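Local coordinates for protein beta-galactosidase (PDB 6Y2K) that hydrolyses terminal beta-galactosyl residues of beta-galactosides as a cold-active GH42 enzyme that assembles as a hexamer, at residues L470-I476 against R496-E502; Q481-N485 against P514-L518; G489-P495 against R575-S581; L518-T522 against Q552-L557. All blocks are in the same frame, centred on the assembly; numbering follows the deposited sequence.

Interaction 1. Residues L470-I476 against R496-E502; sequences LPAQAHI and RTGSKTE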
loop_
_atom_site.group_PDB
_atom_site.type_symbol
_atom_site.label_atom_id
_atom_site.label_comp_id
_atom_site.label_asym_id
_atom_site.label_seq_id
_atom_site.Cartn_x
_atom_site.Cartn_y
_atom_site.Cartn_z
ATOM N N LEU A 470 -13.566 -8.488 -36.828
ATOM C CA LEU A 470 -14.520 -7.376 -36.727
ATOM C C LEU A 470 -14.697 -7.066 -35.234
ATOM O O LEU A 470 -15.459 -7.754 -34.548
ATOM C CB LEU A 470 -15.886 -7.728 -37.344
ATOM C CG LEU A 470 -16.055 -8.389 -38.725
ATOM C CD1 LEU A 470 -17.414 -8.030 -39.332
ATOM C CD2 LEU A 470 -14.941 -8.144 -39.721
ATOM N N PRO A 471 -13.966 -6.062 -34.705
ATOM C CA PRO A 471 -14.012 -5.875 -33.251
ATOM C C PRO A 471 -15.398 -5.634 -32.683
ATOM O O PRO A 471 -15.708 -6.158 -31.613
ATOM C CB PRO A 471 -13.118 -4.651 -33.030
ATOM C CG PRO A 471 -12.142 -4.726 -34.146
ATOM C CD PRO A 471 -12.948 -5.200 -35.320
ATOM N N ALA A 472 -16.208 -4.844 -33.392
ATOM C CA ALA A 472 -17.572 -4.491 -32.954
ATOM C C ALA A 472 -18.340 -3.856 -34.113
ATOM O O ALA A 472 -18.593 -2.653 -34.136
ATOM C CB ALA A 472 -17.520 -3.553 -31.761
ATOM N N GLN A 473 -18.688 -4.686 -35.092
ATOM C CA GLN A 473 -19.324 -4.207 -36.322
ATOM C C GLN A 473 -20.824 -4.084 -36.051
ATOM O O GLN A 473 -21.605 -4.964 -36.398
ATOM C CB GLN A 473 -19.007 -5.166 -37.480
ATOM C CG GLN A 473 -19.394 -4.666 -38.863
ATOM C CD GLN A 473 -18.696 -3.378 -39.301
ATOM O OE1 GLN A 473 -17.579 -3.115 -38.867
ATOM N NE2 GLN A 473 -19.338 -2.578 -40.131
ATOM N N ALA A 474 -21.197 -2.979 -35.404
ATOM C CA ALA A 474 -22.526 -2.800 -34.788
ATOM C C ALA A 474 -23.676 -3.066 -35.756
ATOM O O ALA A 474 -24.554 -3.878 -35.467
ATOM C CB ALA A 474 -22.641 -1.411 -34.174
ATOM N N HIS A 475 -23.642 -2.400 -36.906
ATOM C CA HIS A 475 -24.551 -2.701 -38.010
ATOM C C HIS A 475 -23.815 -3.412 -39.141
ATOM O O HIS A 475 -22.763 -2.949 -39.584
ATOM C CB HIS A 475 -25.202 -1.420 -38.549
ATOM C CG HIS A 475 -26.069 -1.652 -39.750
ATOM N ND1 HIS A 475 -27.191 -2.453 -39.710
ATOM C CD2 HIS A 475 -25.967 -1.212 -41.026
ATOM C CE1 HIS A 475 -27.748 -2.485 -40.908
ATOM N NE2 HIS A 475 -27.021 -1.746 -41.725
ATOM N N ILE A 476 -24.391 -4.526 -39.591
ATOM C CA ILE A 476 -23.896 -5.295 -40.728
ATOM C C ILE A 476 -24.864 -5.035 -41.877
ATOM O O ILE A 476 -26.044 -5.384 -41.779
ATOM C CB ILE A 476 -23.883 -6.820 -40.433
ATOM C CG1 ILE A 476 -22.956 -7.138 -39.248
ATOM C CG2 ILE A 476 -23.473 -7.616 -41.675
ATOM C CD1 ILE A 476 -23.084 -8.550 -38.733
ATOM N N ARG A 496 -20.968 -7.009 -29.683
ATOM C CA ARG A 496 -21.835 -5.981 -30.278
ATOM C C ARG A 496 -21.908 -6.029 -31.815
ATOM O O ARG A 496 -22.629 -5.222 -32.404
ATOM C CB ARG A 496 -21.485 -4.560 -29.773
ATOM C CG ARG A 496 -21.313 -4.497 -28.258
ATOM C CD ARG A 496 -20.954 -3.130 -27.716
ATOM N NE ARG A 496 -22.100 -2.229 -27.653
ATOM C CZ ARG A 496 -22.148 -1.100 -26.946
ATOM N NH1 ARG A 496 -21.102 -0.684 -26.229
ATOM N NH2 ARG A 496 -23.249 -0.367 -26.970
ATOM N N THR A 497 -21.222 -6.978 -32.457
ATOM C CA THR A 497 -21.353 -7.178 -33.903
ATOM C C THR A 497 -22.789 -7.617 -34.251
ATOM O O THR A 497 -23.341 -8.532 -33.628
ATOM C CB THR A 497 -20.341 -8.205 -34.444
ATOM O OG1 THR A 497 -19.003 -7.689 -34.311
ATOM C CG2 THR A 497 -20.619 -8.534 -35.925
ATOM N N GLY A 498 -23.379 -6.951 -35.244
ATOM C CA GLY A 498 -24.753 -7.218 -35.653
ATOM C C GLY A 498 -25.818 -6.932 -34.596
ATOM O O GLY A 498 -26.871 -7.572 -34.589
ATOM N N SER A 499 -25.546 -5.971 -33.710
ATOM C CA SER A 499 -26.461 -5.618 -32.627
ATOM C C SER A 499 -27.420 -4.457 -32.958
ATOM O O SER A 499 -28.336 -4.181 -32.180
ATOM C CB SER A 499 -25.668 -5.294 -31.352
ATOM O OG SER A 499 -24.837 -4.157 -31.522
ATOM N N LYS A 500 -27.202 -3.772 -34.083
ATOM C CA LYS A 500 -28.043 -2.636 -34.479
ATOM C C LYS A 500 -28.431 -2.690 -35.953
ATOM O O LYS A 500 -27.632 -3.095 -36.808
ATOM C CB LYS A 500 -27.335 -1.292 -34.218
ATOM C CG LYS A 500 -26.899 -1.034 -32.781
ATOM C CD LYS A 500 -28.071 -0.838 -31.839
ATOM C CE LYS A 500 -27.617 -0.726 -30.393
ATOM N NZ LYS A 500 -28.763 -0.780 -29.445
ATOM N N THR A 501 -29.645 -2.228 -36.244
ATOM C CA THR A 501 -30.085 -1.961 -37.613
ATOM C C THR A 501 -29.449 -0.647 -38.120
ATOM O O THR A 501 -28.757 0.059 -37.372
ATOM C CB THR A 501 -31.621 -1.834 -37.687
ATOM O OG1 THR A 501 -32.044 -0.728 -36.881
ATOM C CG2 THR A 501 -32.322 -3.131 -37.206
ATOM N N GLU A 502 -29.696 -0.320 -39.388
ATOM C CA GLU A 502 -29.203 0.931 -39.981
ATOM C C GLU A 502 -29.733 2.184 -39.265
ATOM O O GLU A 502 -29.034 3.201 -39.204
ATOM C CB GLU A 502 -29.556 1.003 -41.482
ATOM C CG GLU A 502 -28.634 1.902 -42.324
ATOM C CD GLU A 502 -28.903 3.410 -42.234
ATOM O OE1 GLU A 502 -30.046 3.828 -41.966
ATOM O OE2 GLU A 502 -27.949 4.189 -42.459
HETATM O O HOH W 1 -26.744 -5.479 -38.095
#

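Interaction 2. Residues Q481-N485 against P514-L518; sequences QNRLN and PLASL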
loop_
_atom_site.group_PDB
_atom_site.type_symbol
_atom_site.label_atom_id
_atom_site.label_comp_id
_atom_site.label_asym_id
_atom_site.label_seq_id
_atom_site.Cartn_x
_atom_site.Cartn_y
_atom_site.Cartn_z
ATOM N N GLN A 481 -22.835 -8.830 -45.106
ATOM C CA GLN A 481 -23.167 -10.210 -44.730
ATOM C C GLN A 481 -22.920 -11.207 -45.877
ATOM O O GLN A 481 -22.429 -12.313 -45.635
ATOM C CB GLN A 481 -24.596 -10.343 -44.189
ATOM C CG GLN A 481 -24.883 -11.692 -43.526
ATOM C CD GLN A 481 -23.927 -12.019 -42.382
ATOM O OE1 GLN A 481 -23.678 -11.182 -41.509
ATOM N NE2 GLN A 481 -23.389 -13.240 -42.386
ATOM N N ASN A 482 -23.233 -10.804 -47.111
ATOM C CA ASN A 482 -22.929 -11.629 -48.299
ATOM C C ASN A 482 -21.431 -11.889 -48.446
ATOM O O ASN A 482 -21.023 -13.025 -48.697
ATOM C CB ASN A 482 -23.452 -10.977 -49.586
ATOM C CG ASN A 482 -24.964 -10.992 -49.682
ATOM O OD1 ASN A 482 -25.632 -11.900 -49.177
ATOM N ND2 ASN A 482 -25.518 -9.976 -50.346
ATOM N N ARG A 483 -20.621 -10.843 -48.284
ATOM C CA ARG A 483 -19.162 -10.987 -48.310
ATOM C C ARG A 483 -18.654 -11.910 -47.190
ATOM O O ARG A 483 -17.760 -12.718 -47.421
ATOM C CB ARG A 483 -18.460 -9.626 -48.246
ATOM C CG ARG A 483 -18.584 -8.797 -49.526
ATOM C CD ARG A 483 -17.674 -7.573 -49.513
ATOM N NE ARG A 483 -18.106 -6.580 -48.525
ATOM C CZ ARG A 483 -19.096 -5.696 -48.686
ATOM N NH1 ARG A 483 -19.388 -4.842 -47.704
ATOM N NH2 ARG A 483 -19.812 -5.650 -49.814
ATOM N N LEU A 484 -19.238 -11.806 -45.995
ATOM C CA LEU A 484 -18.878 -12.703 -44.888
ATOM C C LEU A 484 -19.273 -14.146 -45.173
ATOM O O LEU A 484 -18.493 -15.058 -44.889
ATOM C CB LEU A 484 -19.485 -12.244 -43.558
ATOM C CG LEU A 484 -18.999 -10.885 -43.023
ATOM C CD1 LEU A 484 -19.757 -10.531 -41.751
ATOM C CD2 LEU A 484 -17.503 -10.879 -42.774
ATOM N N ASN A 485 -20.457 -14.346 -45.756
ATOM C CA ASN A 485 -20.936 -15.696 -46.105
ATOM C C ASN A 485 -19.999 -16.435 -47.073
ATOM O O ASN A 485 -19.813 -17.642 -46.945
ATOM C CB ASN A 485 -22.355 -15.641 -46.702
ATOM C CG ASN A 485 -23.421 -15.287 -45.672
ATOM O OD1 ASN A 485 -23.242 -15.484 -44.463
ATOM N ND2 ASN A 485 -24.546 -14.763 -46.152
ATOM N N PRO A 514 -27.862 -10.089 -38.638
ATOM C CA PRO A 514 -27.566 -10.823 -39.886
ATOM C C PRO A 514 -26.496 -11.903 -39.754
ATOM O O PRO A 514 -26.501 -12.848 -40.538
ATOM C CB PRO A 514 -27.082 -9.725 -40.841
ATOM C CG PRO A 514 -27.634 -8.469 -40.290
ATOM C CD PRO A 514 -27.634 -8.644 -38.804
ATOM N N LEU A 515 -25.591 -11.762 -38.780
ATOM C CA LEU A 515 -24.521 -12.742 -38.556
ATOM C C LEU A 515 -25.029 -14.089 -38.020
ATOM O O LEU A 515 -24.326 -15.085 -38.129
ATOM C CB LEU A 515 -23.476 -12.174 -37.573
ATOM C CG LEU A 515 -22.112 -12.870 -37.493
ATOM C CD1 LEU A 515 -21.225 -12.459 -38.659
ATOM C CD2 LEU A 515 -21.413 -12.558 -36.178
ATOM N N ALA A 516 -26.222 -14.119 -37.431
ATOM C CA ALA A 516 -26.758 -15.339 -36.822
ATOM C C ALA A 516 -26.887 -16.539 -37.769
ATOM O O ALA A 516 -26.789 -17.674 -37.316
ATOM C CB ALA A 516 -28.101 -15.067 -36.149
ATOM N N SER A 517 -27.112 -16.305 -39.059
ATOM C CA SER A 517 -27.124 -17.404 -40.037
ATOM C C SER A 517 -25.743 -18.060 -40.168
ATOM O O SER A 517 -25.656 -19.267 -40.341
ATOM C CB SER A 517 -27.635 -16.933 -41.410
ATOM O OG SER A 517 -26.816 -15.904 -41.948
ATOM N N LEU A 518 -24.677 -17.267 -40.051
ATOM C CA LEU A 518 -23.293 -17.767 -40.116
ATOM C C LEU A 518 -22.821 -18.336 -38.766
ATOM O O LEU A 518 -22.091 -19.334 -38.708
ATOM C CB LEU A 518 -22.346 -16.623 -40.514
ATOM C CG LEU A 518 -21.385 -16.749 -41.700
ATOM C CD1 LEU A 518 -20.227 -15.780 -41.505
ATOM C CD2 LEU A 518 -20.882 -18.164 -41.964
HETATM O O HOH W 2 -25.066 -17.128 -43.452
#

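Interaction 3. Residues G489-P495 against R575-S581; sequences GVLLAGP and RHYYLGS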
loop_
_atom_site.group_PDB
_atom_site.type_symbol
_atom_site.label_atom_id
_atom_site.label_comp_id
_atom_site.label_asym_id
_atom_site.label_seq_id
_atom_site.Cartn_x
_atom_site.Cartn_y
_atom_site.Cartn_z
ATOM N N GLY A 489 -11.410 -17.224 -45.521
ATOM C CA GLY A 489 -10.448 -17.195 -44.412
ATOM C C GLY A 489 -11.110 -17.461 -43.065
ATOM O O GLY A 489 -12.227 -17.996 -43.000
ATOM N N VAL A 490 -10.417 -17.076 -41.991
ATOM C CA VAL A 490 -10.892 -17.273 -40.624
ATOM C C VAL A 490 -11.520 -15.976 -40.100
ATOM O O VAL A 490 -10.911 -14.925 -40.186
ATOM C CB VAL A 490 -9.740 -17.729 -39.700
ATOM C CG1 VAL A 490 -10.216 -17.875 -38.258
ATOM C CG2 VAL A 490 -9.156 -19.048 -40.200
ATOM N N LEU A 491 -12.733 -16.068 -39.561
ATOM C CA LEU A 491 -13.474 -14.906 -39.048
ATOM C C LEU A 491 -13.597 -14.925 -37.530
ATOM O O LEU A 491 -14.040 -15.928 -36.961
ATOM C CB LEU A 491 -14.891 -14.876 -39.639
ATOM C CG LEU A 491 -15.853 -13.807 -39.100
ATOM C CD1 LEU A 491 -15.376 -12.406 -39.465
ATOM C CD2 LEU A 491 -17.277 -14.049 -39.594
ATOM N N LEU A 492 -13.246 -13.800 -36.899
ATOM C CA LEU A 492 -13.614 -13.513 -35.505
ATOM C C LEU A 492 -14.493 -12.258 -35.459
ATOM O O LEU A 492 -14.037 -11.154 -35.784
ATOM C CB LEU A 492 -12.363 -13.311 -34.640
ATOM C CG LEU A 492 -12.610 -12.909 -33.171
ATOM C CD1 LEU A 492 -13.437 -13.970 -32.463
ATOM C CD2 LEU A 492 -11.308 -12.653 -32.424
ATOM N N ALA A 493 -15.749 -12.434 -35.064
ATOM C CA ALA A 493 -16.660 -11.323 -34.823
ATOM C C ALA A 493 -16.674 -11.018 -33.329
ATOM O O ALA A 493 -16.872 -11.911 -32.510
ATOM C CB ALA A 493 -18.057 -11.660 -35.305
ATOM N N GLY A 494 -16.449 -9.755 -32.985
ATOM C CA GLY A 494 -16.341 -9.338 -31.600
ATOM C C GLY A 494 -17.662 -8.883 -31.020
ATOM O O GLY A 494 -18.680 -8.853 -31.723
ATOM N N PRO A 495 -17.669 -8.525 -29.722
ATOM C CA PRO A 495 -18.930 -8.167 -29.066
ATOM C C PRO A 495 -19.639 -6.977 -29.720
ATOM O O PRO A 495 -18.981 -6.071 -30.241
ATOM C CB PRO A 495 -18.505 -7.816 -27.637
ATOM C CG PRO A 495 -17.193 -8.499 -27.447
ATOM C CD PRO A 495 -16.533 -8.516 -28.788
ATOM N N ARG A 575 -14.020 -22.219 -39.363
ATOM C CA ARG A 575 -13.450 -20.918 -39.709
ATOM C C ARG A 575 -14.249 -19.708 -39.181
ATOM O O ARG A 575 -13.933 -18.577 -39.545
ATOM C CB ARG A 575 -13.309 -20.815 -41.235
ATOM C CG ARG A 575 -12.406 -21.874 -41.860
ATOM C CD ARG A 575 -12.155 -21.605 -43.343
ATOM N NE ARG A 575 -13.350 -21.848 -44.162
ATOM C CZ ARG A 575 -14.260 -20.938 -44.540
ATOM N NH1 ARG A 575 -14.169 -19.644 -44.205
ATOM N NH2 ARG A 575 -15.299 -21.334 -45.281
ATOM N N HIS A 576 -15.255 -19.929 -38.332
ATOM C CA HIS A 576 -16.110 -18.839 -37.838
ATOM C C HIS A 576 -16.200 -18.832 -36.309
ATOM O O HIS A 576 -16.538 -19.847 -35.701
ATOM C CB HIS A 576 -17.508 -18.946 -38.451
ATOM C CG HIS A 576 -17.499 -19.051 -39.946
ATOM N ND1 HIS A 576 -17.539 -20.259 -40.611
ATOM C CD2 HIS A 576 -17.424 -18.097 -40.904
ATOM C CE1 HIS A 576 -17.500 -20.042 -41.914
ATOM N NE2 HIS A 576 -17.431 -18.739 -42.120
ATOM N N TYR A 577 -15.903 -17.678 -35.702
ATOM C CA TYR A 577 -15.902 -17.514 -34.238
ATOM C C TYR A 577 -16.575 -16.205 -33.834
ATOM O O TYR A 577 -16.494 -15.216 -34.565
ATOM C CB TYR A 577 -14.460 -17.574 -33.700
ATOM C CG TYR A 577 -13.788 -18.883 -34.058
ATOM C CD1 TYR A 577 -13.214 -19.073 -35.318
ATOM C CD2 TYR A 577 -13.781 -19.953 -33.165
ATOM C CE1 TYR A 577 -12.637 -20.285 -35.668
ATOM C CE2 TYR A 577 -13.197 -21.167 -33.496
ATOM C CZ TYR A 577 -12.628 -21.327 -34.749
ATOM O OH TYR A 577 -12.054 -22.530 -35.095
ATOM N N TYR A 578 -17.266 -16.235 -32.694
ATOM C CA TYR A 578 -17.880 -15.063 -32.075
ATOM C C TYR A 578 -17.358 -14.885 -30.641
ATOM O O TYR A 578 -17.316 -15.848 -29.863
ATOM C CB TYR A 578 -19.412 -15.179 -32.030
ATOM C CG TYR A 578 -20.071 -13.943 -31.446
ATOM C CD1 TYR A 578 -20.256 -12.804 -32.223
ATOM C CD2 TYR A 578 -20.463 -13.893 -30.103
ATOM C CE1 TYR A 578 -20.827 -11.655 -31.684
ATOM C CE2 TYR A 578 -21.047 -12.751 -29.561
ATOM C CZ TYR A 578 -21.220 -11.633 -30.353
ATOM O OH TYR A 578 -21.792 -10.486 -29.843
ATOM N N LEU A 579 -17.000 -13.645 -30.304
ATOM C CA LEU A 579 -16.570 -13.262 -28.962
ATOM C C LEU A 579 -17.619 -12.323 -28.376
ATOM O O LEU A 579 -17.917 -11.292 -28.968
ATOM C CB LEU A 579 -15.205 -12.570 -29.042
ATOM C CG LEU A 579 -14.617 -11.885 -27.795
ATOM C CD1 LEU A 579 -14.386 -12.885 -26.675
ATOM C CD2 LEU A 579 -13.324 -11.173 -28.159
ATOM N N GLY A 580 -18.154 -12.668 -27.210
ATOM C CA GLY A 580 -19.249 -11.928 -26.586
ATOM C C GLY A 580 -18.889 -11.068 -25.383
ATOM O O GLY A 580 -19.741 -10.330 -24.895
ATOM N N SER A 581 -17.652 -11.173 -24.885
ATOM C CA SER A 581 -17.174 -10.323 -23.787
ATOM C C SER A 581 -15.822 -9.714 -24.128
ATOM O O SER A 581 -15.059 -10.303 -24.911
ATOM C CB SER A 581 -17.059 -11.124 -22.486
ATOM O OG SER A 581 -18.317 -11.677 -22.096
#

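Interaction 4. Residues L518-T522 against Q552-L557; sequences LLPLT and QIKTEL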
loop_
_atom_site.group_PDB
_atom_site.type_symbol
_atom_site.label_atom_id
_atom_site.label_comp_id
_atom_site.label_asym_id
_atom_site.label_seq_id
_atom_site.Cartn_x
_atom_site.Cartn_y
_atom_site.Cartn_z
ATOM N N LEU A 518 -24.677 -17.267 -40.051
ATOM C CA LEU A 518 -23.293 -17.767 -40.116
ATOM C C LEU A 518 -22.821 -18.336 -38.766
ATOM O O LEU A 518 -22.091 -19.334 -38.708
ATOM C CB LEU A 518 -22.346 -16.623 -40.514
ATOM C CG LEU A 518 -21.385 -16.749 -41.700
ATOM C CD1 LEU A 518 -20.227 -15.780 -41.505
ATOM C CD2 LEU A 518 -20.882 -18.164 -41.964
ATOM N N LEU A 519 -23.197 -17.646 -37.690
ATOM C CA LEU A 519 -22.779 -17.977 -36.333
ATOM C C LEU A 519 -24.027 -18.065 -35.463
ATOM O O LEU A 519 -24.456 -17.060 -34.898
ATOM C CB LEU A 519 -21.813 -16.903 -35.819
ATOM C CG LEU A 519 -20.364 -17.115 -36.259
ATOM C CD1 LEU A 519 -19.555 -15.823 -36.274
ATOM C CD2 LEU A 519 -19.709 -18.139 -35.348
ATOM N N PRO A 520 -24.653 -19.262 -35.391
ATOM C CA PRO A 520 -25.936 -19.354 -34.684
ATOM C C PRO A 520 -25.825 -19.206 -33.156
ATOM O O PRO A 520 -25.432 -20.137 -32.449
ATOM C CB PRO A 520 -26.477 -20.731 -35.092
ATOM C CG PRO A 520 -25.278 -21.516 -35.508
ATOM C CD PRO A 520 -24.308 -20.521 -36.079
ATOM N N LEU A 521 -26.178 -18.016 -32.681
ATOM C CA LEU A 521 -26.251 -17.718 -31.254
ATOM C C LEU A 521 -27.228 -16.571 -31.023
ATOM O O LEU A 521 -27.594 -15.867 -31.969
ATOM C CB LEU A 521 -24.860 -17.354 -30.736
ATOM C CG LEU A 521 -24.202 -16.117 -31.364
ATOM C CD1 LEU A 521 -24.245 -14.940 -30.401
ATOM C CD2 LEU A 521 -22.768 -16.407 -31.763
ATOM N N THR A 522 -27.647 -16.396 -29.772
ATOM C CA THR A 522 -28.552 -15.325 -29.390
ATOM C C THR A 522 -27.989 -14.586 -28.178
ATOM O O THR A 522 -27.712 -15.208 -27.159
ATOM C CB THR A 522 -29.948 -15.880 -29.050
ATOM O OG1 THR A 522 -30.483 -16.551 -30.195
ATOM C CG2 THR A 522 -30.910 -14.756 -28.638
ATOM N N GLN A 552 -24.733 -12.173 -22.251
ATOM C CA GLN A 552 -25.363 -13.421 -21.830
ATOM C C GLN A 552 -25.901 -14.091 -23.097
ATOM O O GLN A 552 -26.827 -13.560 -23.728
ATOM C CB GLN A 552 -26.498 -13.138 -20.845
ATOM C CG GLN A 552 -27.226 -14.379 -20.344
ATOM C CD GLN A 552 -28.397 -14.036 -19.435
ATOM O OE1 GLN A 552 -28.231 -13.346 -18.418
ATOM N NE2 GLN A 552 -29.573 -14.526 -19.782
ATOM N N ILE A 553 -25.333 -15.244 -23.458
ATOM C CA ILE A 553 -25.533 -15.852 -24.781
ATOM C C ILE A 553 -26.063 -17.285 -24.667
ATOM O O ILE A 553 -25.655 -18.040 -23.779
ATOM C CB ILE A 553 -24.211 -15.846 -25.583
ATOM C CG1 ILE A 553 -23.815 -14.406 -25.947
ATOM C CG2 ILE A 553 -24.308 -16.680 -26.864
ATOM C CD1 ILE A 553 -22.393 -14.258 -26.452
ATOM N N LYS A 554 -26.978 -17.635 -25.569
ATOM C CA LYS A 554 -27.427 -19.011 -25.761
ATOM C C LYS A 554 -26.948 -19.474 -27.134
ATOM O O LYS A 554 -27.152 -18.785 -28.138
ATOM C CB LYS A 554 -28.950 -19.115 -25.652
ATOM C CG LYS A 554 -29.469 -20.540 -25.811
ATOM C CD LYS A 554 -30.857 -20.715 -25.212
ATOM C CE LYS A 554 -31.332 -22.160 -25.319
ATOM N NZ LYS A 554 -32.352 -22.489 -24.278
ATOM N N THR A 555 -26.275 -20.617 -27.168
ATOM C CA THR A 555 -25.759 -21.190 -28.414
ATOM C C THR A 555 -25.521 -22.684 -28.257
ATOM O O THR A 555 -25.322 -23.160 -27.143
ATOM C CB THR A 555 -24.439 -20.516 -28.857
ATOM O OG1 THR A 555 -24.057 -20.985 -30.158
ATOM C CG2 THR A 555 -23.293 -20.798 -27.876
ATOM N N GLU A 556 -25.549 -23.405 -29.378
ATOM C CA GLU A 556 -25.100 -24.796 -29.428
ATOM C C GLU A 556 -23.677 -24.908 -29.975
ATOM O O GLU A 556 -23.100 -25.989 -29.971
ATOM C CB GLU A 556 -26.054 -25.645 -30.280
ATOM C CG GLU A 556 -27.472 -25.731 -29.743
ATOM C CD GLU A 556 -27.542 -26.282 -28.330
ATOM O OE1 GLU A 556 -28.336 -25.744 -27.527
ATOM O OE2 GLU A 556 -26.798 -27.248 -28.012
ATOM N N LEU A 557 -23.095 -23.795 -30.417
ATOM C CA LEU A 557 -21.718 -23.800 -30.900
ATOM C C LEU A 557 -20.755 -24.236 -29.785
ATOM O O LEU A 557 -21.010 -23.953 -28.619
ATOM C CB LEU A 557 -21.316 -22.410 -31.409
ATOM C CG LEU A 557 -21.978 -21.926 -32.692
ATOM C CD1 LEU A 557 -21.722 -20.440 -32.875
ATOM C CD2 LEU A 557 -21.484 -22.713 -33.904
HETATM O O HOH W 3 -26.132 -22.756 -32.204
#

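Interaction 1. Residues L470-I476 against R496-E502
The imidazole of His-475 meets Glu-502 over one face and Lys-500 at its edge. Two loops of the trimerisation domain join here, one after strand 467-470 and one after strand 490-493. On that face the backbone N of Glu-502 sits 3.2 Å above the ring plane of His-475, off-centre, near CE1 and ND1, and CB of Glu-502 makes a CH-pi contact over the same ring. At the edge, ND1 of His-475 donates to O of Lys-500 at 3.0 Å, with the acceptor close to the ring plane. CG of His-475 stands anti to the backbone N (chi1 176°), which carries the ring alongside the backbone of Lys-500 to Glu-502. A type II beta turn, Arg-496 to Ser-499, fits against the inverse gamma turn centred on Gln-473. Gly-498 N donates to Gln-473 O at 2.9 Å, and Lys-500 N to Ala-474 O. NZ of Lys-500 hydrogen-bonds Gln-363 of the second subunit, and the carboxylate of Glu-502 forms a salt bridge with Lys-167. OG1 of Thr-497 accepts from Gln-473 N at 3.1 Å and also bonds Gly-494 O. CG2 of Thr-497 lies 3.7 Å from CD1 of Ile-476. One water accepts from Ile-476 N and donates to Lys-500 O.

Interaction 2. Residues Q481-N485 against P514-L518
The segment Gln-481 to Asn-485 is regular helix, while Pro-514 to Leu-518 coils with helix-like torsions but lacks a regular set of backbone bonds. Their nearest CA atoms stay well apart, 6.6 Å between Gln-481 and Pro-514, and side chains bridge the two. The chain of Gln-481 bends at chi2 (57°), which lays its amide against the Pro-514 carbonyl, with CD of Gln-481 3.3 Å from O of Pro-514. NE2 of Gln-481 donates to OD1 of Asn-485 one turn on, at 3.1 Å. The acceptor is near the plane of the Gln-481 amide, but the donor stands above the carbonyl plane of Asn-485. This bond holds the Gln-481 amide in place against the second segment. The contact packs helix 478-486 of the trimerisation domain against the long connection between strands 490-493 and 521-528. Beside the amides, leucines meet: CD1 of Leu-484 touches CD1 of Leu-515 at 3.9 Å, the side chains crossing at about a right angle. CG of Leu-518 lies 3.6 Å from OD1 of Asn-485. A water donates to Asn-485 OD1 and hydrogen-bonds Ser-517 OG at 2.6 Å.

Interaction 3. Residues G489-P495 against R575-S581
Two neighbouring parallel strands, 490-493 and 576-579, lie side by side in the mixed sheet of the trimerisation domain. Their axes run 16° apart. Leu-491, Leu-492 and Ala-493 pair with His-576, Tyr-577 and Tyr-578. Four backbone bonds join them: Leu-491 N to Arg-575 O, Tyr-577 N to Leu-491 O, Ala-493 N to Tyr-577 O, and Leu-579 N to Ala-493 O. At one end Arg-575 adds a side-chain bond, NH1 to Gly-489 O at 2.8 Å. This carbonyl lies at the edge of the guanidinium, and the donor lies in the carbonyl plane. The bend at chi3 (-71°) curls the arginine back to that oxygen, and NH1 also bonds Tyr-487 O. An alanine here has no guanidinium, and the carbonyls of Gly-489 and Tyr-487 would probably be left without the donor that ties them together at this strand end. On the side of Leu-492 and Tyr-577, CD1 of Leu-492 touches CB of Tyr-577 at 3.9 Å, and helix 585-598 packs there through Leu-595. On the side of Ala-493 and Tyr-578, the Ala-493 CB meets CD1 of Tyr-578 at 4.0 Å. The hydroxyl of Tyr-578 bonds Glu-551. Beyond the strand, N of Pro-495 lies 2.9 Å from O of Leu-579. Proline has no N-H to give, so the backbone bonding between the strands stops there and the contact continues as packing of the proline ring.

Interaction 4. Residues L518-T522 against Q552-L557
Leu-557 lays its CD1 beside Leu-519 and Pro-520, 3.9 Å from CD2 of Leu-519 and 4.1 Å from CD of Pro-520. It crosses both side chains at about a right angle. The same CD1 approaches CD2 of Leu-521 more distantly. Next to it, OG1 of Thr-555 donates to O of Pro-520 at 2.8 Å. A chi1 of -173° places this OG1 beside the carbonyl carbon of Thr-555, where it reaches Pro-520 O and also accepts from Leu-557 N at 3.0 Å, forming an ST turn. A water also donates to Pro-520 O and accepts from Glu-556 N. A valine in place of Thr-555 has no hydroxyl, so Leu-557 N would probably lose its acceptor, Pro-520 O would keep only its water among the donors described, and the turn is likely to be held less firmly. The contact lies at one end of the two-stranded antiparallel sheet of 521-528 and 549-555. Thr-522 and Lys-554 form its hydrogen-bonded pair here, with Thr-522 N to Lys-554 O at 2.9 Å and Lys-554 N to Thr-522 O at 3.0 Å. On the side of Leu-521, its CD1 meets CG2 of Ile-553 at 3.9 Å, and both residues also pack on Tyr-578 and Met-571. Farther along, OE1 of Gln-552 hydrogen-bonds Arg-525, and NE2 of Gln-552 hydrogen-bonds Glu-377 of the second subunit.

From the N terminus, the chain leaves strand 467-470 through 470-476, forms helix 478-486 and enters strand 490-493. Interaction 1 closes the first loop when 496-502 returns to 470-476. Interaction 2 opens within that loop and closes beyond it, so the two cross. Interaction 3 starts from 489-495, crosses both, and closes last, at 575-581. Interaction 4 lies wholly within the long loop of interaction 3, beginning at Leu-518, where interaction 2 ends. Leu-515 joins interactions 1, 2 and 3 by touching Ile-476, Ala-493 and Tyr-578. Leu-519 and Leu-521 pack interaction 4 on strand 576-579. Together the contacts tie the mixed sheet to helix 478-486 and the two-stranded sheet.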